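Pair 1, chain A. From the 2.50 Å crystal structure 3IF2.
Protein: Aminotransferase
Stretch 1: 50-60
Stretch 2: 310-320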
# COMPACT_ATOMS: atom_id res chain seq x y z
N GLU A 50 22.04 -8.13 12.97
CA GLU A 50 23.37 -8.41 12.41
C GLU A 50 23.26 -9.11 11.06
O GLU A 50 23.98 -8.73 10.12
CB GLU A 50 24.21 -9.26 13.38
CG GLU A 50 24.81 -8.42 14.50
CD GLU A 50 25.08 -9.18 15.79
OE1 GLU A 50 25.01 -10.43 15.84
OE2 GLU A 50 25.34 -8.47 16.79
N LEU A 51 22.38 -10.12 10.95
CA LEU A 51 22.17 -10.82 9.67
C LEU A 51 21.57 -9.89 8.61
O LEU A 51 21.98 -9.91 7.44
CB LEU A 51 21.31 -12.06 9.84
CG LEU A 51 20.92 -12.87 8.58
CD1 LEU A 51 22.12 -13.20 7.66
CD2 LEU A 51 20.19 -14.13 9.01
N PHE A 52 20.58 -9.09 9.02
CA PHE A 52 19.98 -8.11 8.16
C PHE A 52 20.99 -7.07 7.67
O PHE A 52 21.00 -6.77 6.47
CB PHE A 52 18.77 -7.40 8.82
CG PHE A 52 17.53 -8.28 9.02
CD1 PHE A 52 17.24 -9.41 8.21
CD2 PHE A 52 16.57 -7.89 9.95
CE1 PHE A 52 16.09 -10.17 8.41
CE2 PHE A 52 15.40 -8.64 10.13
CZ PHE A 52 15.17 -9.79 9.35
N LEU A 53 21.84 -6.56 8.56
CA LEU A 53 22.85 -5.55 8.18
C LEU A 53 23.84 -6.11 7.17
O LEU A 53 24.18 -5.44 6.21
CB LEU A 53 23.60 -4.99 9.40
CG LEU A 53 24.50 -3.77 9.18
CD1 LEU A 53 23.80 -2.68 8.31
CD2 LEU A 53 24.97 -3.22 10.51
N GLU A 54 24.26 -7.35 7.40
CA GLU A 54 25.15 -8.08 6.47
C GLU A 54 24.52 -8.21 5.09
O GLU A 54 25.16 -7.93 4.08
CB GLU A 54 25.50 -9.46 7.04
CG GLU A 54 26.16 -10.47 6.09
CD GLU A 54 26.31 -11.81 6.77
OE1 GLU A 54 27.06 -11.88 7.77
OE2 GLU A 54 25.66 -12.79 6.33
N THR A 55 23.27 -8.64 5.06
CA THR A 55 22.55 -8.81 3.79
C THR A 55 22.44 -7.45 3.04
O THR A 55 22.76 -7.38 1.87
CB THR A 55 21.16 -9.45 3.99
OG1 THR A 55 21.30 -10.65 4.76
CG2 THR A 55 20.53 -9.77 2.67
N TYR A 56 22.05 -6.41 3.78
CA TYR A 56 21.93 -5.03 3.29
C TYR A 56 23.20 -4.54 2.62
O TYR A 56 23.14 -3.95 1.53
CB TYR A 56 21.61 -4.12 4.47
CG TYR A 56 21.43 -2.65 4.17
CD1 TYR A 56 20.18 -2.15 3.86
CD2 TYR A 56 22.49 -1.76 4.27
CE1 TYR A 56 19.98 -0.80 3.60
CE2 TYR A 56 22.32 -0.40 4.01
CZ TYR A 56 21.06 0.09 3.68
OH TYR A 56 20.86 1.43 3.46
N LYS A 57 24.34 -4.75 3.28
CA LYS A 57 25.63 -4.36 2.74
C LYS A 57 25.92 -5.15 1.47
O LYS A 57 26.28 -4.54 0.44
CB LYS A 57 26.75 -4.56 3.77
CG LYS A 57 26.72 -3.61 4.94
CD LYS A 57 27.76 -3.99 5.98
CE LYS A 57 27.89 -2.92 7.09
NZ LYS A 57 28.47 -1.58 6.64
N ALA A 58 25.73 -6.48 1.52
CA ALA A 58 25.99 -7.35 0.37
C ALA A 58 25.21 -6.90 -0.87
O ALA A 58 25.80 -6.82 -1.94
CB ALA A 58 25.71 -8.82 0.68
N LEU A 59 23.92 -6.57 -0.71
CA LEU A 59 23.09 -6.04 -1.83
C LEU A 59 23.59 -4.71 -2.44
O LEU A 59 23.29 -4.43 -3.58
CB LEU A 59 21.63 -5.86 -1.43
CG LEU A 59 20.84 -7.11 -1.13
CD1 LEU A 59 19.41 -6.64 -0.85
CD2 LEU A 59 20.87 -8.13 -2.27
N GLY A 60 24.32 -3.91 -1.67
CA GLY A 60 24.92 -2.67 -2.16
C GLY A 60 26.37 -2.77 -2.63
O GLY A 60 26.85 -1.83 -3.25
N ARG A 310 9.17 -3.34 -2.75
CA ARG A 310 10.12 -4.44 -3.00
C ARG A 310 11.38 -4.53 -2.17
O ARG A 310 12.09 -5.53 -2.28
CB ARG A 310 10.40 -4.57 -4.49
CG ARG A 310 11.08 -3.42 -5.14
CD ARG A 310 11.03 -3.53 -6.67
NE ARG A 310 11.66 -4.75 -7.18
CZ ARG A 310 12.02 -4.99 -8.45
NH1 ARG A 310 11.90 -4.08 -9.41
NH2 ARG A 310 12.57 -6.18 -8.74
N PHE A 311 11.62 -3.59 -1.26
CA PHE A 311 12.86 -3.65 -0.55
C PHE A 311 12.91 -4.75 0.50
O PHE A 311 14.00 -5.28 0.79
CB PHE A 311 13.37 -2.29 -0.05
CG PHE A 311 14.85 -2.22 -0.16
CD1 PHE A 311 15.44 -1.90 -1.40
CD2 PHE A 311 15.66 -2.65 0.88
CE1 PHE A 311 16.84 -1.93 -1.56
CE2 PHE A 311 17.06 -2.68 0.74
CZ PHE A 311 17.65 -2.33 -0.48
N GLY A 312 11.75 -5.09 1.07
CA GLY A 312 11.64 -6.22 1.97
C GLY A 312 11.99 -7.49 1.21
O GLY A 312 12.79 -8.32 1.70
N ALA A 313 11.42 -7.63 0.02
CA ALA A 313 11.72 -8.72 -0.92
C ALA A 313 13.23 -8.81 -1.21
O ALA A 313 13.79 -9.88 -1.21
CB ALA A 313 10.95 -8.52 -2.24
N ALA A 314 13.85 -7.66 -1.44
CA ALA A 314 15.28 -7.60 -1.77
C ALA A 314 16.13 -8.18 -0.64
O ALA A 314 17.02 -8.98 -0.91
CB ALA A 314 15.70 -6.18 -2.12
N ILE A 315 15.84 -7.82 0.61
CA ILE A 315 16.58 -8.38 1.76
C ILE A 315 16.31 -9.87 1.91
O ILE A 315 17.26 -10.65 2.06
CB ILE A 315 16.25 -7.68 3.14
CG1 ILE A 315 17.17 -6.50 3.44
CG2 ILE A 315 16.55 -8.61 4.33
CD1 ILE A 315 17.20 -5.52 2.42
N ALA A 316 15.04 -10.25 1.86
CA ALA A 316 14.61 -11.62 2.18
C ALA A 316 14.92 -12.67 1.13
O ALA A 316 15.08 -13.84 1.49
CB ALA A 316 13.12 -11.64 2.51
N THR A 317 15.03 -12.25 -0.14
CA THR A 317 15.29 -13.18 -1.26
C THR A 317 16.48 -14.15 -1.03
O THR A 317 16.26 -15.35 -1.08
CB THR A 317 15.38 -12.43 -2.63
OG1 THR A 317 14.11 -11.85 -2.93
CG2 THR A 317 15.81 -13.34 -3.79
N PRO A 318 17.70 -13.63 -0.73
CA PRO A 318 18.81 -14.53 -0.48
C PRO A 318 18.67 -15.38 0.78
O PRO A 318 19.15 -16.51 0.78
CB PRO A 318 20.03 -13.59 -0.39
CG PRO A 318 19.47 -12.26 -0.07
CD PRO A 318 18.17 -12.23 -0.81
N LEU A 319 18.02 -14.86 1.81
CA LEU A 319 17.80 -15.61 3.06
C LEU A 319 16.76 -16.74 2.87
O LEU A 319 16.75 -17.71 3.66
CB LEU A 319 17.40 -14.67 4.23
CG LEU A 319 18.28 -13.43 4.51
CD1 LEU A 319 17.74 -12.60 5.66
CD2 LEU A 319 19.72 -13.80 4.80
N VAL A 320 15.88 -16.62 1.87
CA VAL A 320 14.91 -17.68 1.50
C VAL A 320 15.66 -18.73 0.66
O VAL A 320 15.57 -19.94 0.95
CB VAL A 320 13.66 -17.12 0.72
CG1 VAL A 320 12.83 -18.22 0.11
CG2 VAL A 320 12.82 -16.26 1.61

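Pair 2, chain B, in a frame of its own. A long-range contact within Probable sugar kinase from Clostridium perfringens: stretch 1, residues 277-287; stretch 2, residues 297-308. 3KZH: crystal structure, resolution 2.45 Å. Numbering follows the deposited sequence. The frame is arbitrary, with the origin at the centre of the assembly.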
# COMPACT_ATOMS: atom_id res chain seq x y z
N VAL B 277 -11.96 -19.12 -28.43
CA VAL B 277 -12.97 -19.51 -27.44
C VAL B 277 -12.38 -20.49 -26.42
O VAL B 277 -12.57 -20.32 -25.22
CB VAL B 277 -14.24 -20.08 -28.16
CG1 VAL B 277 -15.26 -20.57 -27.20
CG2 VAL B 277 -14.89 -19.01 -28.97
N LYS B 278 -11.57 -21.44 -26.91
CA LYS B 278 -10.93 -22.44 -26.06
C LYS B 278 -9.80 -21.90 -25.20
O LYS B 278 -9.72 -22.24 -24.01
CB LYS B 278 -10.40 -23.61 -26.90
CG LYS B 278 -11.46 -24.57 -27.41
CD LYS B 278 -10.81 -25.66 -28.23
CE LYS B 278 -11.81 -26.32 -29.14
NZ LYS B 278 -11.17 -27.21 -30.14
N PHE B 279 -8.99 -21.01 -25.79
CA PHE B 279 -7.84 -20.36 -25.12
C PHE B 279 -8.37 -19.44 -24.01
O PHE B 279 -7.90 -19.51 -22.88
CB PHE B 279 -6.98 -19.57 -26.15
CG PHE B 279 -5.68 -19.03 -25.58
CD1 PHE B 279 -4.48 -19.76 -25.73
CD2 PHE B 279 -5.65 -17.83 -24.82
CE1 PHE B 279 -3.27 -19.30 -25.12
CE2 PHE B 279 -4.45 -17.37 -24.20
CZ PHE B 279 -3.26 -18.12 -24.35
N ALA B 280 -9.32 -18.58 -24.37
CA ALA B 280 -9.94 -17.65 -23.45
C ALA B 280 -10.72 -18.35 -22.33
O ALA B 280 -10.78 -17.86 -21.21
CB ALA B 280 -10.85 -16.71 -24.21
N MSE B 281 -11.31 -19.51 -22.64
CA MSE B 281 -12.07 -20.28 -21.67
C MSE B 281 -11.13 -20.97 -20.69
O MSE B 281 -11.45 -21.06 -19.50
CB MSE B 281 -12.95 -21.29 -22.36
CG MSE B 281 -14.33 -21.41 -21.73
SE MSE B 281 -15.48 -22.62 -22.68
CE MSE B 281 -14.96 -22.22 -24.43
N THR B 282 -9.97 -21.40 -21.19
CA THR B 282 -8.92 -22.04 -20.36
C THR B 282 -8.42 -21.03 -19.32
O THR B 282 -8.21 -21.39 -18.16
CB THR B 282 -7.74 -22.58 -21.23
OG1 THR B 282 -8.22 -23.62 -22.09
CG2 THR B 282 -6.61 -23.13 -20.37
N MSE B 283 -8.30 -19.76 -19.74
CA MSE B 283 -7.88 -18.64 -18.89
C MSE B 283 -8.94 -18.35 -17.84
O MSE B 283 -8.62 -18.06 -16.67
CB MSE B 283 -7.65 -17.37 -19.72
CG MSE B 283 -6.47 -17.43 -20.63
SE MSE B 283 -5.94 -15.70 -21.34
CE MSE B 283 -5.84 -14.78 -19.65
N SER B 284 -10.20 -18.44 -18.25
CA SER B 284 -11.33 -18.22 -17.36
C SER B 284 -11.41 -19.37 -16.35
O SER B 284 -11.61 -19.12 -15.17
CB SER B 284 -12.64 -18.10 -18.15
OG SER B 284 -13.72 -17.79 -17.30
N ASN B 285 -11.13 -20.59 -16.81
CA ASN B 285 -11.14 -21.80 -15.97
C ASN B 285 -10.06 -21.79 -14.90
O ASN B 285 -10.30 -22.25 -13.79
CB ASN B 285 -11.00 -23.09 -16.80
CG ASN B 285 -12.24 -23.41 -17.64
OD1 ASN B 285 -13.37 -23.01 -17.33
ND2 ASN B 285 -12.02 -24.18 -18.71
N ILE B 286 -8.87 -21.27 -15.24
CA ILE B 286 -7.73 -21.18 -14.31
C ILE B 286 -8.04 -20.18 -13.19
O ILE B 286 -7.77 -20.45 -12.02
CB ILE B 286 -6.42 -20.75 -15.05
CG1 ILE B 286 -5.99 -21.83 -16.04
CG2 ILE B 286 -5.28 -20.57 -14.07
CD1 ILE B 286 -4.85 -21.44 -16.96
N THR B 287 -8.63 -19.06 -13.56
CA THR B 287 -8.99 -18.00 -12.62
C THR B 287 -10.16 -18.42 -11.71
O THR B 287 -10.20 -18.06 -10.53
CB THR B 287 -9.32 -16.70 -13.38
OG1 THR B 287 -8.21 -16.36 -14.21
CG2 THR B 287 -9.56 -15.55 -12.45
N ASP B 297 0.33 -17.87 -10.78
CA ASP B 297 1.21 -18.59 -11.69
C ASP B 297 0.84 -18.51 -13.15
O ASP B 297 1.60 -19.00 -14.00
CB ASP B 297 1.34 -20.06 -11.29
CG ASP B 297 1.89 -20.24 -9.90
OD1 ASP B 297 2.65 -19.36 -9.41
OD2 ASP B 297 1.55 -21.27 -9.27
N MSE B 298 -0.28 -17.86 -13.46
CA MSE B 298 -0.72 -17.76 -14.85
C MSE B 298 0.19 -17.00 -15.79
O MSE B 298 0.64 -15.87 -15.52
CB MSE B 298 -2.15 -17.24 -14.96
CG MSE B 298 -2.99 -18.08 -15.90
SE MSE B 298 -4.07 -17.03 -17.05
CE MSE B 298 -5.60 -16.92 -15.89
N ALA B 299 0.51 -17.71 -16.86
CA ALA B 299 1.37 -17.29 -17.95
C ALA B 299 0.94 -18.08 -19.17
O ALA B 299 0.09 -18.97 -19.06
CB ALA B 299 2.83 -17.61 -17.61
N LEU B 300 1.53 -17.77 -20.32
CA LEU B 300 1.25 -18.45 -21.59
C LEU B 300 1.41 -19.96 -21.47
O LEU B 300 0.48 -20.71 -21.81
CB LEU B 300 2.13 -17.89 -22.72
CG LEU B 300 2.00 -18.48 -24.14
CD1 LEU B 300 0.60 -18.32 -24.66
CD2 LEU B 300 2.99 -17.85 -25.10
N ASP B 301 2.53 -20.40 -20.89
CA ASP B 301 2.82 -21.83 -20.71
C ASP B 301 1.77 -22.62 -19.90
O ASP B 301 1.38 -23.70 -20.32
CB ASP B 301 4.25 -22.06 -20.16
CG ASP B 301 4.60 -21.15 -18.98
OD1 ASP B 301 3.70 -20.76 -18.21
OD2 ASP B 301 5.80 -20.83 -18.81
N THR B 302 1.27 -22.04 -18.80
CA THR B 302 0.26 -22.70 -17.96
C THR B 302 -1.11 -22.79 -18.65
O THR B 302 -1.83 -23.77 -18.48
CB THR B 302 0.09 -22.08 -16.53
OG1 THR B 302 -0.78 -20.94 -16.56
CG2 THR B 302 1.43 -21.65 -15.95
N VAL B 303 -1.44 -21.78 -19.47
CA VAL B 303 -2.70 -21.73 -20.22
C VAL B 303 -2.66 -22.80 -21.31
O VAL B 303 -3.59 -23.59 -21.42
CB VAL B 303 -2.97 -20.32 -20.87
CG1 VAL B 303 -4.28 -20.32 -21.64
CG2 VAL B 303 -3.00 -19.26 -19.82
N LEU B 304 -1.54 -22.87 -22.04
CA LEU B 304 -1.35 -23.87 -23.09
C LEU B 304 -1.27 -25.31 -22.57
O LEU B 304 -1.77 -26.22 -23.22
CB LEU B 304 -0.10 -23.55 -23.92
CG LEU B 304 -0.10 -22.32 -24.83
CD1 LEU B 304 1.23 -22.26 -25.58
CD2 LEU B 304 -1.25 -22.36 -25.82
N ALA B 305 -0.70 -25.48 -21.37
CA ALA B 305 -0.58 -26.80 -20.73
C ALA B 305 -1.94 -27.32 -20.28
O ALA B 305 -2.20 -28.52 -20.38
CB ALA B 305 0.39 -26.74 -19.54
N LYS B 306 -2.80 -26.42 -19.80
CA LYS B 306 -4.15 -26.79 -19.35
C LYS B 306 -5.09 -26.98 -20.54
O LYS B 306 -6.01 -27.78 -20.46
CB LYS B 306 -4.72 -25.76 -18.37
CG LYS B 306 -5.80 -26.33 -17.45
CD LYS B 306 -6.93 -25.35 -17.19
CE LYS B 306 -8.02 -25.96 -16.31
NZ LYS B 306 -7.52 -26.29 -14.96
N LEU B 307 -4.83 -26.26 -21.64
CA LEU B 307 -5.62 -26.35 -22.87
C LEU B 307 -5.46 -27.73 -23.53
O LEU B 307 -6.43 -28.27 -24.07
CB LEU B 307 -5.19 -25.23 -23.85
CG LEU B 307 -5.66 -25.21 -25.32
CD1 LEU B 307 -7.13 -24.89 -25.40
CD2 LEU B 307 -4.86 -24.21 -26.13
N GLU B 308 -4.25 -28.29 -23.45
CA GLU B 308 -3.93 -29.60 -24.03
C GLU B 308 -4.60 -30.73 -23.23
O GLU B 308 -5.15 -31.66 -23.81
CB GLU B 308 -2.41 -29.83 -24.06
CG GLU B 308 -1.94 -31.00 -24.94
CD GLU B 308 -0.48 -31.39 -24.73
OE1 GLU B 308 0.42 -30.63 -25.17
OE2 GLU B 308 -0.23 -32.46 -24.14

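Both pairs are two helices packed nearly at right angles. The angle between their N-to-C directions is 103° in pair 1 and 104° in pair 2, and the axes approach to 9.5 and 9.3 Å. Fourteen central residues superpose with an RMSD of 0.7 Å. No hydrogen bond joins the two stretches in either pair, so the contact rests on side-chain packing.

The side chains that superpose most closely are Thr A55 and Thr B282. The CA atoms of Thr A55 and Thr B282 fall 0.3 Å apart and their side-chain centres 0.4 Å apart. Both use the m rotamer, and both turn the hydroxyl back on their own helix. Thr A55 OG1 donates to Leu A51 O at 2.9 Å, and Thr B282 OG1 donates to Lys B278 O at 2.8 Å. The methyl CG2 also touches the partner helix, and OG1 stays in contact with it: Thr A55 OG1 is 3.5 Å from Leu A319 CD2, and Thr B282 OG1 is 3.7 Å from Leu B307 CD1. Thr A55 CG2 lies 3.4 Å from Ile A315 O, and Thr B282 CG2 lies 3.2 Å from Val B303 O. A small side chain here accompanies a close backbone approach: Thr A55 CA and Ile A315 CA are 6.3 Å apart.

Ile A315 matches Val B303, and Phe A52 matches Phe B279. The aromatic rings are used differently. Phe A52 has chi1 in m, and its CD1 meets Ile A315 CG2 at 4.0 Å, obliquely. Phe B279 has chi1 in t, and Val B303 CG1 sits over its face, 3.8 Å from the ring centroid. Val B303 is a knob among Phe B279, Thr B282, Met B283 and Ile B286. At the edge of this ring lie Leu B300 CD1 and Leu B304 CD2, the latter 3.7 Å from Phe B279 CE1. Their counterparts, Gly A312 and Ala A316, make no contact across pair 1.

Leu A59 and Ile B286 also coincide, with side-chain centres 0.7 Å apart. Leu A59 CD1 reaches Ala A314 O at 3.3 Å and Ile A315 CD1 at 4.1 Å. Ile B286 CD1 lies 4.0 Å from Val B303 CG2, while its CG1 meets Lys B306 CD at 3.8 Å.

Tyr A56 matches Met B283, a selenomethionine. Tyr A56 CD1 approaches Phe A311 CE2 at 4.4 Å, whereas Met B283 CG packs on Val B303 CG1 at 3.8 Å.

The fit loosens at Pro A318 and Lys B306, whose CA atoms are 1.5 Å apart. Helix 311-320 is kinked where Pro A318 N has no bond to the turn before. Pro A318 CG nevertheless meets Thr A55 CG2 at 3.9 Å, and Lys B306 CB meets Thr B282 CG2 at 3.8 Å.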